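Local structure of peptide synthetase, module 7 (Actinoplanes teichomyceticus, 4TX3) at residues A65-I69 and R173-Q179; E68-T73 and H84-A89. The protein is probably the condensation-like X-domain in module 7 of a nonribosomal peptide synthetase, a domain that recruits cytochrome P450 enzymes to the bound peptide. One frame throughout, in Å; residues are numbered along the deposited sequence.

In the fold
Both contacts start from the same piece of chain, where helix 53-66 ends and runs on to strand 72-73, and they share Glu68 and Ile69. Contact 1 joins this piece to the loop before helix 180-191. Contact 2 joins it to strand 84-85, the other arm of a short hairpin. Contact 1 is a surface contact, rich in charge and water, and another protein chain reaches it. Contact 2 is partly buried, rests largely on backbone carbonyls and strand pairing, and is touched by no other protein chain of the assembly. The two meet where Arg71 NH2 of contact 2 reaches the backbone oxygen of Ala65, a probable hydrogen bond.

Contact 1. Residues A65-I69 and R173-Q179; sequences ARHEI and RAPLALQ
The Gln179 amide grips the backbone at the end of helix 53-66 with two hydrogen bonds. Gln179 NE2 donates to Arg66 O at 3.0 Å, nearly straight and in the amide plane. Gln179 OE1 accepts from Glu68 N at 2.9 Å, with the donor above the carbonyl plane. With the chain bent at chi2 (-69°), the amide reaches both Arg66 O and Glu68 N, and the Glu68 carboxylate stacks on it with the planes 25° apart. Farther along, the Arg66 guanidinium is sandwiched. Arg173 lies flat over one face, guanidinium centres 3.7 Å apart, and Leu176 CD2 meets the other face, 3.6 Å from Arg66 NH2. At the edge, Arg66 NH1 makes a weak bond to Ala174 O, helped by a water that bridges the same two atoms. Leu176 CD1 comes obliquely to His67 ND1 at 3.5 Å.

Charged residues outside the two segments complete the contact. Asp157 forms salt bridges with both stacked arginines, probably offsetting their like charge, and accepts a bond from His67 NE2. Arg13 pairs with Glu68. Arg173 also has an acidic partner on the chain of another protein. Gln179 is the N-cap residue of helix 180-191, so this is a helix-end to helix-start junction within the condensation-domain fold.

Contact 2. Residues E68-T73 and H84-A89; sequences EILRTT and HIHDAA
Arg71 runs along the backbone of His86 to Ala89 and ends between it and helix 53-66. Arg71 CB lies 4.0 Å from Ala89 CB. CG sits between the backbone N and the carbonyl carbon (chi1 40°), which sends the extended chain past the His86 carbonyl. Arg71 CD packs 3.5 Å from Asp87 O. NE turns to the carbonyl of Ala64. At the tip, Arg71 NH1 donates to His86 O at 2.9 Å, in the guanidinium plane, while Asp87 O lies over one face. NH2 bonds Ala65 O. Three backbone carbonyls thus hold the group and fix its rotation, two of them from the last turn of helix 53-66.

The Arg71 backbone oxygen also accepts a hydrogen bond from His86 N, with Arg71 O and His86 N 2.8 Å apart. Beyond it, Thr73 and His84 form an antiparallel hydrogen-bonded pair, and Thr72 faces Ile85 in a non-hydrogen-bonded one. Thr72 OG1 donates a hydrogen bond to Glu68 O at 2.6 Å, on the opposite face of that carbonyl from Arg71 N. Thr73 OG1 and His86 NE2 share a hydrogen bond of 2.8 Å. Within segment 84-89, His84 CD2 lies over a face of the His86 ring. This is a two-stranded beta hairpin, tied by an arginine to the end of the preceding helix.

Contact 1. Residues A65-I69 and R173-Q179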
loop_
_atom_site.group_PDB
_atom_site.type_symbol
_atom_site.label_atom_id
_atom_site.label_comp_id
_atom_site.label_asym_id
_atom_site.label_seq_id
_atom_site.Cartn_x
_atom_site.Cartn_y
_atom_site.Cartn_z
ATOM N N ALA B 65 16.619 -9.763 -12.379
ATOM C CA ALA B 65 17.109 -10.950 -11.679
ATOM C C ALA B 65 16.004 -11.449 -10.755
ATOM O O ALA B 65 15.735 -12.640 -10.688
ATOM C CB ALA B 65 18.386 -10.658 -10.898
ATOM N N ARG B 66 15.345 -10.516 -10.081
ATOM C CA ARG B 66 14.275 -10.827 -9.140
ATOM C C ARG B 66 13.039 -11.397 -9.848
ATOM O O ARG B 66 12.420 -12.335 -9.340
ATOM C CB ARG B 66 13.922 -9.563 -8.347
ATOM C CG ARG B 66 12.800 -9.675 -7.328
ATOM C CD ARG B 66 12.768 -8.398 -6.483
ATOM N NE ARG B 66 11.529 -8.247 -5.728
ATOM C CZ ARG B 66 11.287 -8.832 -4.556
ATOM N NH1 ARG B 66 12.206 -9.612 -3.989
ATOM N NH2 ARG B 66 10.126 -8.631 -3.945
ATOM N N HIS B 67 12.699 -10.841 -11.015
ATOM C CA HIS B 67 11.486 -11.210 -11.762
ATOM C C HIS B 67 11.785 -11.921 -13.083
ATOM O O HIS B 67 12.157 -11.275 -14.062
ATOM C CB HIS B 67 10.641 -9.970 -12.070
ATOM C CG HIS B 67 10.205 -9.206 -10.859
ATOM N ND1 HIS B 67 9.059 -9.514 -10.159
ATOM C CD2 HIS B 67 10.749 -8.132 -10.238
ATOM C CE1 HIS B 67 8.924 -8.674 -9.147
ATOM N NE2 HIS B 67 9.933 -7.825 -9.173
ATOM N N GLU B 68 11.591 -13.235 -13.126
ATOM C CA GLU B 68 11.889 -14.019 -14.330
ATOM C C GLU B 68 11.225 -13.513 -15.607
ATOM O O GLU B 68 11.822 -13.567 -16.679
ATOM C CB GLU B 68 11.486 -15.476 -14.126
ATOM C CG GLU B 68 12.410 -16.230 -13.214
ATOM C CD GLU B 68 11.866 -17.596 -12.850
ATOM O OE1 GLU B 68 10.777 -17.979 -13.358
ATOM O OE2 GLU B 68 12.531 -18.278 -12.040
ATOM N N ILE B 69 9.995 -13.033 -15.499
ATOM C CA ILE B 69 9.283 -12.612 -16.694
ATOM C C ILE B 69 9.991 -11.477 -17.450
ATOM O O ILE B 69 9.860 -11.396 -18.669
ATOM C CB ILE B 69 7.823 -12.190 -16.380
ATOM C CG1 ILE B 69 7.019 -12.166 -17.690
ATOM C CG2 ILE B 69 7.764 -10.869 -15.556
ATOM C CD1 ILE B 69 5.560 -11.965 -17.504
ATOM N N ARG B 173 17.884 -9.547 -0.438
ATOM C CA ARG B 173 16.439 -9.753 -0.333
ATOM C C ARG B 173 16.084 -11.218 -0.367
ATOM O O ARG B 173 16.773 -12.007 -1.004
ATOM C CB ARG B 173 15.677 -9.051 -1.468
ATOM C CG ARG B 173 16.203 -7.676 -1.849
ATOM C CD ARG B 173 15.184 -6.913 -2.662
ATOM N NE ARG B 173 13.946 -6.736 -1.918
ATOM C CZ ARG B 173 12.825 -6.252 -2.438
ATOM N NH1 ARG B 173 12.770 -5.901 -3.714
ATOM N NH2 ARG B 173 11.755 -6.129 -1.677
ATOM N N ALA B 174 14.989 -11.567 0.302
ATOM C CA ALA B 174 14.319 -12.847 0.085
ATOM C C ALA B 174 13.764 -12.929 -1.346
ATOM O O ALA B 174 13.193 -11.963 -1.855
ATOM C CB ALA B 174 13.196 -13.033 1.101
ATOM N N PRO B 175 13.922 -14.088 -1.994
ATOM C CA PRO B 175 13.362 -14.329 -3.336
ATOM C C PRO B 175 11.838 -14.291 -3.351
ATOM O O PRO B 175 11.226 -14.475 -2.296
ATOM C CB PRO B 175 13.867 -15.729 -3.677
ATOM C CG PRO B 175 14.133 -16.378 -2.350
ATOM C CD PRO B 175 14.591 -15.277 -1.440
ATOM N N LEU B 176 11.227 -14.025 -4.506
ATOM C CA LEU B 176 9.768 -14.143 -4.620
ATOM C C LEU B 176 9.345 -15.559 -4.246
ATOM O O LEU B 176 10.100 -16.511 -4.442
ATOM C CB LEU B 176 9.283 -13.823 -6.039
ATOM C CG LEU B 176 9.439 -12.389 -6.539
ATOM C CD1 LEU B 176 8.984 -12.273 -7.986
ATOM C CD2 LEU B 176 8.659 -11.450 -5.646
ATOM N N ALA B 177 8.151 -15.706 -3.701
ATOM C CA ALA B 177 7.647 -17.039 -3.445
ATOM C C ALA B 177 7.226 -17.669 -4.778
ATOM O O ALA B 177 7.526 -18.828 -5.058
ATOM C CB ALA B 177 6.481 -16.998 -2.454
ATOM N N LEU B 178 6.567 -16.869 -5.604
ATOM C CA LEU B 178 6.140 -17.266 -6.941
ATOM C C LEU B 178 6.806 -16.452 -8.035
ATOM O O LEU B 178 6.894 -15.230 -7.932
ATOM C CB LEU B 178 4.623 -17.113 -7.080
ATOM C CG LEU B 178 3.796 -17.913 -6.082
ATOM C CD1 LEU B 178 2.342 -17.735 -6.428
ATOM C CD2 LEU B 178 4.199 -19.381 -6.132
ATOM N N GLN B 179 7.268 -17.135 -9.077
ATOM C CA GLN B 179 7.602 -16.504 -10.360
ATOM C C GLN B 179 6.426 -16.624 -11.340
ATOM O O GLN B 179 5.548 -17.468 -11.146
ATOM C CB GLN B 179 8.853 -17.141 -10.958
ATOM C CG GLN B 179 10.082 -16.927 -10.116
ATOM C CD GLN B 179 10.536 -15.481 -10.100
ATOM O OE1 GLN B 179 10.212 -14.688 -11.006
ATOM N NE2 GLN B 179 11.296 -15.126 -9.068
HETATM O O HOH W 1 12.950 -13.504 -6.738
HETATM O O HOH W 2 12.022 -9.878 -0.935
HETATM O O HOH W 3 8.341 -13.578 -13.027
#

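Contact 2. Residues E68-T73 and H84-A89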
loop_
_atom_site.group_PDB
_atom_site.type_symbol
_atom_site.label_atom_id
_atom_site.label_comp_id
_atom_site.label_asym_id
_atom_site.label_seq_id
_atom_site.Cartn_x
_atom_site.Cartn_y
_atom_site.Cartn_z
ATOM N N GLU B 68 11.591 -13.235 -13.126
ATOM C CA GLU B 68 11.889 -14.019 -14.330
ATOM C C GLU B 68 11.225 -13.513 -15.607
ATOM O O GLU B 68 11.822 -13.567 -16.679
ATOM C CB GLU B 68 11.486 -15.476 -14.126
ATOM C CG GLU B 68 12.410 -16.230 -13.214
ATOM C CD GLU B 68 11.866 -17.596 -12.850
ATOM O OE1 GLU B 68 10.777 -17.979 -13.358
ATOM O OE2 GLU B 68 12.531 -18.278 -12.040
ATOM N N ILE B 69 9.995 -13.033 -15.499
ATOM C CA ILE B 69 9.283 -12.612 -16.694
ATOM C C ILE B 69 9.991 -11.477 -17.450
ATOM O O ILE B 69 9.860 -11.396 -18.669
ATOM C CB ILE B 69 7.823 -12.190 -16.380
ATOM C CG1 ILE B 69 7.019 -12.166 -17.690
ATOM C CG2 ILE B 69 7.764 -10.869 -15.556
ATOM C CD1 ILE B 69 5.560 -11.965 -17.504
ATOM N N LEU B 70 10.763 -10.639 -16.745
ATOM C CA LEU B 70 11.568 -9.590 -17.385
ATOM C C LEU B 70 12.835 -10.100 -18.107
ATOM O O LEU B 70 13.511 -9.335 -18.811
ATOM C CB LEU B 70 11.989 -8.553 -16.354
ATOM C CG LEU B 70 10.910 -7.723 -15.674
ATOM C CD1 LEU B 70 11.574 -6.690 -14.776
ATOM C CD2 LEU B 70 10.032 -7.069 -16.714
ATOM N N ARG B 71 13.190 -11.364 -17.902
ATOM C CA ARG B 71 14.261 -11.984 -18.679
ATOM C C ARG B 71 13.689 -13.194 -19.419
ATOM O O ARG B 71 14.337 -14.219 -19.587
ATOM C CB ARG B 71 15.453 -12.375 -17.793
ATOM C CG ARG B 71 15.088 -12.954 -16.435
ATOM C CD ARG B 71 16.323 -13.097 -15.545
ATOM N NE ARG B 71 15.991 -13.350 -14.146
ATOM C CZ ARG B 71 15.822 -14.567 -13.629
ATOM N NH1 ARG B 71 15.951 -15.644 -14.402
ATOM N NH2 ARG B 71 15.520 -14.710 -12.342
ATOM N N THR B 72 12.445 -13.058 -19.845
ATOM C CA THR B 72 11.797 -14.089 -20.622
ATOM C C THR B 72 11.627 -13.642 -22.077
ATOM O O THR B 72 11.239 -12.503 -22.335
ATOM C CB THR B 72 10.427 -14.436 -20.033
ATOM O OG1 THR B 72 10.581 -14.783 -18.652
ATOM C CG2 THR B 72 9.810 -15.599 -20.772
ATOM N N THR B 73 11.933 -14.533 -23.016
ATOM C CA THR B 73 11.583 -14.328 -24.412
ATOM C C THR B 73 10.523 -15.332 -24.761
ATOM O O THR B 73 10.278 -16.251 -23.981
ATOM C CB THR B 73 12.779 -14.501 -25.367
ATOM O OG1 THR B 73 13.466 -15.728 -25.061
ATOM C CG2 THR B 73 13.727 -13.312 -25.259
ATOM N N HIS B 84 10.645 -18.791 -22.645
ATOM C CA HIS B 84 12.049 -19.105 -22.431
ATOM C C HIS B 84 12.697 -18.155 -21.401
ATOM O O HIS B 84 12.971 -16.981 -21.680
ATOM C CB HIS B 84 12.830 -19.051 -23.742
ATOM C CG HIS B 84 14.235 -19.555 -23.608
ATOM N ND1 HIS B 84 14.754 -20.541 -24.417
ATOM C CD2 HIS B 84 15.219 -19.232 -22.733
ATOM C CE1 HIS B 84 15.999 -20.793 -24.057
ATOM N NE2 HIS B 84 16.304 -20.015 -23.036
ATOM N N ILE B 85 12.974 -18.694 -20.222
ATOM C CA ILE B 85 13.485 -17.901 -19.118
ATOM C C ILE B 85 15.010 -17.888 -19.115
ATOM O O ILE B 85 15.644 -18.892 -18.852
ATOM C CB ILE B 85 12.936 -18.452 -17.790
ATOM C CG1 ILE B 85 11.400 -18.383 -17.809
ATOM C CG2 ILE B 85 13.523 -17.715 -16.601
ATOM C CD1 ILE B 85 10.724 -19.201 -16.705
ATOM N N HIS B 86 15.593 -16.741 -19.426
ATOM C CA HIS B 86 17.041 -16.586 -19.395
ATOM C C HIS B 86 17.538 -16.350 -17.964
ATOM O O HIS B 86 16.792 -15.851 -17.120
ATOM C CB HIS B 86 17.463 -15.430 -20.311
ATOM C CG HIS B 86 17.008 -15.588 -21.730
ATOM N ND1 HIS B 86 17.819 -16.104 -22.721
ATOM C CD2 HIS B 86 15.817 -15.319 -22.324
ATOM C CE1 HIS B 86 17.153 -16.136 -23.863
ATOM N NE2 HIS B 86 15.936 -15.664 -23.652
ATOM N N ASP B 87 18.788 -16.724 -17.700
ATOM C CA ASP B 87 19.438 -16.458 -16.415
ATOM C C ASP B 87 19.509 -14.979 -16.061
ATOM O O ASP B 87 19.453 -14.617 -14.884
ATOM C CB ASP B 87 20.860 -16.999 -16.410
ATOM C CG ASP B 87 20.911 -18.487 -16.232
ATOM O OD1 ASP B 87 19.888 -19.074 -15.803
ATOM O OD2 ASP B 87 21.984 -19.060 -16.512
ATOM N N ALA B 88 19.679 -14.134 -17.073
ATOM C CA ALA B 88 19.724 -12.693 -16.859
ATOM C C ALA B 88 19.185 -11.888 -18.045
ATOM O O ALA B 88 19.012 -12.405 -19.156
ATOM C CB ALA B 88 21.134 -12.263 -16.544
ATOM N N ALA B 89 18.900 -10.618 -17.782
ATOM C CA ALA B 89 18.573 -9.657 -18.831
ATOM C C ALA B 89 19.748 -8.707 -19.010
ATOM O O ALA B 89 20.255 -8.140 -18.031
ATOM C CB ALA B 89 17.293 -8.883 -18.501
#